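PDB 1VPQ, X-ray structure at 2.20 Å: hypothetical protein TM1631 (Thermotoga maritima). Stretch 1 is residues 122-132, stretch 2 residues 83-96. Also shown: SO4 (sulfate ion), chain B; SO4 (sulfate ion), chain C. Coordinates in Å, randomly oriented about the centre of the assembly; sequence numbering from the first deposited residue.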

# COMPACT_ATOMS: atom_id res chain seq x y z
N MET A 122 0.25 8.85 -3.98
CA MET A 122 -1.03 8.13 -3.99
C MET A 122 -1.58 7.94 -2.58
O MET A 122 -0.83 7.77 -1.62
CB MET A 122 -0.84 6.76 -4.65
CG MET A 122 -2.11 5.93 -4.89
SD MET A 122 -3.06 6.39 -6.34
CE MET A 122 -1.89 6.28 -7.70
N THR A 123 -2.91 7.99 -2.46
CA THR A 123 -3.60 7.66 -1.21
C THR A 123 -4.30 6.31 -1.36
O THR A 123 -4.92 6.03 -2.38
CB THR A 123 -4.60 8.76 -0.81
OG1 THR A 123 -3.88 9.96 -0.52
CG2 THR A 123 -5.40 8.37 0.44
N LEU A 124 -4.17 5.47 -0.34
CA LEU A 124 -4.68 4.10 -0.39
C LEU A 124 -5.87 3.91 0.53
O LEU A 124 -5.80 4.21 1.73
CB LEU A 124 -3.58 3.11 0.02
CG LEU A 124 -3.97 1.63 0.09
CD1 LEU A 124 -4.26 1.05 -1.29
CD2 LEU A 124 -2.90 0.83 0.80
N ALA A 125 -6.96 3.41 -0.05
CA ALA A 125 -8.12 2.98 0.72
C ALA A 125 -8.22 1.47 0.64
O ALA A 125 -8.66 0.93 -0.38
CB ALA A 125 -9.39 3.64 0.19
N GLN A 126 -7.79 0.80 1.71
CA GLN A 126 -7.81 -0.67 1.78
C GLN A 126 -8.94 -1.13 2.70
O GLN A 126 -8.96 -0.81 3.88
CB GLN A 126 -6.45 -1.21 2.24
CG GLN A 126 -6.42 -2.69 2.62
CD GLN A 126 -6.63 -2.93 4.12
OE1 GLN A 126 -5.90 -2.39 4.95
NE2 GLN A 126 -7.63 -3.74 4.47
N PHE A 127 -9.85 -1.92 2.14
CA PHE A 127 -11.07 -2.33 2.82
C PHE A 127 -10.96 -3.74 3.37
O PHE A 127 -10.33 -4.59 2.76
CB PHE A 127 -12.24 -2.22 1.85
CG PHE A 127 -12.59 -0.81 1.52
CD1 PHE A 127 -11.94 -0.15 0.49
CD2 PHE A 127 -13.56 -0.13 2.26
CE1 PHE A 127 -12.25 1.16 0.19
CE2 PHE A 127 -13.87 1.18 1.96
CZ PHE A 127 -13.23 1.83 0.93
N PRO A 128 -11.59 -3.99 4.53
CA PRO A 128 -11.46 -5.30 5.16
C PRO A 128 -12.31 -6.38 4.49
O PRO A 128 -13.04 -6.12 3.52
CB PRO A 128 -11.93 -5.04 6.60
CG PRO A 128 -12.88 -3.90 6.49
CD PRO A 128 -12.44 -3.08 5.31
N PHE A 129 -12.18 -7.60 5.01
CA PHE A 129 -12.89 -8.79 4.52
C PHE A 129 -14.40 -8.59 4.58
O PHE A 129 -15.12 -9.00 3.67
CB PHE A 129 -12.50 -10.00 5.37
CG PHE A 129 -12.98 -11.31 4.82
CD1 PHE A 129 -12.39 -11.86 3.69
CD2 PHE A 129 -14.00 -12.01 5.44
CE1 PHE A 129 -12.83 -13.07 3.19
CE2 PHE A 129 -14.44 -13.22 4.94
CZ PHE A 129 -13.85 -13.75 3.81
N SER A 130 -14.86 -7.93 5.65
CA SER A 130 -16.28 -7.64 5.87
C SER A 130 -16.92 -6.67 4.88
O SER A 130 -18.14 -6.60 4.78
CB SER A 130 -16.47 -7.06 7.27
OG SER A 130 -15.70 -5.89 7.41
N PHE A 131 -16.11 -5.89 4.17
CA PHE A 131 -16.60 -5.02 3.10
C PHE A 131 -16.90 -5.88 1.89
O PHE A 131 -15.98 -6.46 1.30
CB PHE A 131 -15.54 -3.97 2.76
CG PHE A 131 -16.02 -2.86 1.85
CD1 PHE A 131 -17.00 -1.98 2.26
CD2 PHE A 131 -15.42 -2.66 0.61
CE1 PHE A 131 -17.42 -0.94 1.44
CE2 PHE A 131 -15.83 -1.61 -0.20
CZ PHE A 131 -16.84 -0.75 0.22
N LYS A 132 -18.17 -5.97 1.52
CA LYS A 132 -18.64 -6.83 0.42
C LYS A 132 -19.27 -6.02 -0.70
O LYS A 132 -19.78 -4.92 -0.49
CB LYS A 132 -19.67 -7.85 0.92
CG LYS A 132 -19.21 -8.76 2.04
CD LYS A 132 -20.40 -9.50 2.64
CE LYS A 132 -19.98 -10.67 3.52
NZ LYS A 132 -18.75 -10.38 4.34
S SO4 B . -3.20 -4.70 5.03
O1 SO4 B . -4.04 -4.79 3.84
O2 SO4 B . -4.02 -4.68 6.23
O3 SO4 B . -2.32 -5.85 5.05
O4 SO4 B . -2.44 -3.45 4.98
S SO4 C . -9.10 -8.18 7.39
O1 SO4 C . -8.41 -6.93 7.72
O2 SO4 C . -9.67 -8.78 8.58
O3 SO4 C . -10.20 -7.90 6.47
O4 SO4 C . -8.18 -9.11 6.76
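Stretch 2 83-96: VKTPGSVTHVLWKE

Stretch 2 enters as the end of a strand, Val83-Lys84, lying parallel to strand 122-126 of stretch 1, with Thr123 paired to Val83 (CA-CA 4.9 Å) and Leu124 to Lys84 (CA-CA 4.6 Å). Three backbone hydrogen bonds fix this register: Val83 N to Met122 O at 3.1 Å, Leu124 N to Val83 O at 2.7 Å, and Thr85 N to Leu124 O at 2.9 Å. The last belongs to a residue already past the strand, so the ladder holds the chain up to the point where it leaves the sheet. Pro86 sits at the N-cap position, right before helix 87-91, whose axis runs at 44° to the strand and approaches it to 7.9 Å. Beyond it, a weakly bonded helix covers roughly 93-96. Stretch 1 in turn leaves its strand after Gln126 and folds into a type I turn from Pro128 to Phe131.

Side chains extend the pairing. Thr123 CG2 meets Thr85 CG2 at 3.5 Å, on the sheet face shared by Thr123 and Val83. Lys84, extended beyond chi1, carries NZ to Gln126 OE1 (2.7 Å) and, equally close, to O4 of the chain B sulfate (2.7 Å).

Thr90 is central to the helix contact: its CG2 packs on Ala125 CB at 3.8 Å and lies over one face of the Phe127 ring, 4.2 Å from the centroid. Pro128 covers His91 similarly, CD standing 4.0 Å from the imidazole centroid. One water joins His91 NE2 (2.8 Å) to Gln126 NE2 (2.7 Å).

Trp94, chi1 p, buries the most area here. Its NE1 donates to Thr90 O at 2.9 Å, tying the indole back to the helix, while Phe131 presents its edge to the indole face, CD1 to Trp94 CD2 at 3.5 Å. Phe127 adds a more distant, offset edge-to-face pairing, its ring centroid 6.0 Å from that of the five-membered ring of Trp94.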

# COMPACT_ATOMS: atom_id res chain seq x y z
N VAL A 83 0.06 6.82 1.22
CA VAL A 83 -0.53 6.92 2.56
C VAL A 83 -1.89 6.24 2.62
O VAL A 83 -2.69 6.38 1.71
CB VAL A 83 -0.70 8.40 3.02
CG1 VAL A 83 -0.90 8.48 4.53
CG2 VAL A 83 0.50 9.20 2.65
N LYS A 84 -2.14 5.52 3.72
CA LYS A 84 -3.46 4.96 3.98
C LYS A 84 -4.42 6.05 4.48
O LYS A 84 -4.04 6.88 5.31
CB LYS A 84 -3.39 3.82 5.00
CG LYS A 84 -2.99 2.48 4.41
CD LYS A 84 -3.28 1.35 5.38
CE LYS A 84 -3.15 -0.01 4.72
NZ LYS A 84 -3.59 -1.12 5.63
N THR A 85 -5.66 6.02 3.98
CA THR A 85 -6.74 6.87 4.51
C THR A 85 -6.96 6.52 5.98
O THR A 85 -6.53 5.45 6.43
CB THR A 85 -8.09 6.64 3.78
OG1 THR A 85 -8.55 5.30 4.00
CG2 THR A 85 -7.99 6.92 2.28
N PRO A 86 -7.66 7.40 6.72
CA PRO A 86 -7.97 7.04 8.11
C PRO A 86 -8.79 5.75 8.18
O PRO A 86 -9.46 5.38 7.20
CB PRO A 86 -8.79 8.24 8.61
CG PRO A 86 -8.45 9.36 7.69
CD PRO A 86 -8.19 8.73 6.36
N GLY A 87 -8.69 5.06 9.31
CA GLY A 87 -9.37 3.78 9.52
C GLY A 87 -10.89 3.85 9.50
O GLY A 87 -11.54 2.89 9.12
N SER A 88 -11.45 4.98 9.91
CA SER A 88 -12.89 5.22 9.84
C SER A 88 -13.44 5.10 8.41
O SER A 88 -14.51 4.55 8.17
CB SER A 88 -13.21 6.63 10.34
OG SER A 88 -12.58 7.61 9.54
N VAL A 89 -12.68 5.65 7.47
CA VAL A 89 -13.11 5.72 6.08
C VAL A 89 -13.20 4.32 5.47
O VAL A 89 -14.15 4.02 4.75
CB VAL A 89 -12.18 6.64 5.26
CG1 VAL A 89 -12.43 6.52 3.75
CG2 VAL A 89 -12.36 8.09 5.73
N THR A 90 -12.23 3.47 5.78
CA THR A 90 -12.15 2.12 5.23
C THR A 90 -12.81 0.99 6.06
O THR A 90 -13.20 -0.03 5.49
CB THR A 90 -10.69 1.75 4.94
OG1 THR A 90 -9.90 2.04 6.10
CG2 THR A 90 -10.18 2.55 3.75
N HIS A 91 -12.95 1.17 7.37
CA HIS A 91 -13.40 0.09 8.26
C HIS A 91 -14.68 0.36 9.06
O HIS A 91 -15.17 -0.54 9.75
CB HIS A 91 -12.29 -0.27 9.26
CG HIS A 91 -11.11 -0.96 8.64
ND1 HIS A 91 -10.25 -0.33 7.77
CD2 HIS A 91 -10.66 -2.23 8.77
CE1 HIS A 91 -9.32 -1.18 7.37
NE2 HIS A 91 -9.54 -2.34 7.96
N VAL A 92 -15.21 1.58 9.02
CA VAL A 92 -16.25 1.98 9.98
C VAL A 92 -17.48 2.63 9.33
O VAL A 92 -18.57 2.08 9.38
CB VAL A 92 -15.69 2.93 11.07
CG1 VAL A 92 -16.75 3.26 12.12
CG2 VAL A 92 -14.47 2.33 11.74
N LEU A 93 -17.28 3.79 8.71
CA LEU A 93 -18.40 4.64 8.28
C LEU A 93 -19.38 3.94 7.35
O LEU A 93 -20.58 4.16 7.43
CB LEU A 93 -17.89 5.91 7.60
CG LEU A 93 -17.10 6.90 8.47
CD1 LEU A 93 -16.48 7.96 7.59
CD2 LEU A 93 -17.98 7.52 9.55
N TRP A 94 -18.87 3.10 6.46
CA TRP A 94 -19.73 2.38 5.52
C TRP A 94 -20.66 1.37 6.22
O TRP A 94 -21.74 1.07 5.71
CB TRP A 94 -18.88 1.68 4.44
CG TRP A 94 -17.93 0.67 4.97
CD1 TRP A 94 -16.62 0.87 5.28
CD2 TRP A 94 -18.21 -0.70 5.26
NE1 TRP A 94 -16.06 -0.30 5.73
CE2 TRP A 94 -17.02 -1.28 5.73
CE3 TRP A 94 -19.36 -1.50 5.15
CZ2 TRP A 94 -16.94 -2.62 6.11
CZ3 TRP A 94 -19.27 -2.83 5.53
CH2 TRP A 94 -18.08 -3.37 6.00
N LYS A 95 -20.22 0.86 7.38
CA LYS A 95 -21.05 -0.01 8.22
C LYS A 95 -22.17 0.78 8.88
O LYS A 95 -23.21 0.22 9.22
CB LYS A 95 -20.22 -0.67 9.34
CG LYS A 95 -19.08 -1.59 8.90
CD LYS A 95 -18.54 -2.35 10.12
CE LYS A 95 -17.41 -3.32 9.78
NZ LYS A 95 -16.08 -2.79 10.13
N GLU A 96 -21.95 2.08 9.07
CA GLU A 96 -22.87 2.96 9.80
C GLU A 96 -23.72 3.86 8.89
O GLU A 96 -24.53 4.64 9.37
CB GLU A 96 -22.08 3.82 10.78
CG GLU A 96 -21.11 3.02 11.61
CD GLU A 96 -20.31 3.86 12.58
OE1 GLU A 96 -19.95 5.01 12.23
OE2 GLU A 96 -20.02 3.35 13.68
O HOH W 1 -8.05 -4.51 7.02
O HOH W 2 -14.87 -6.03 9.99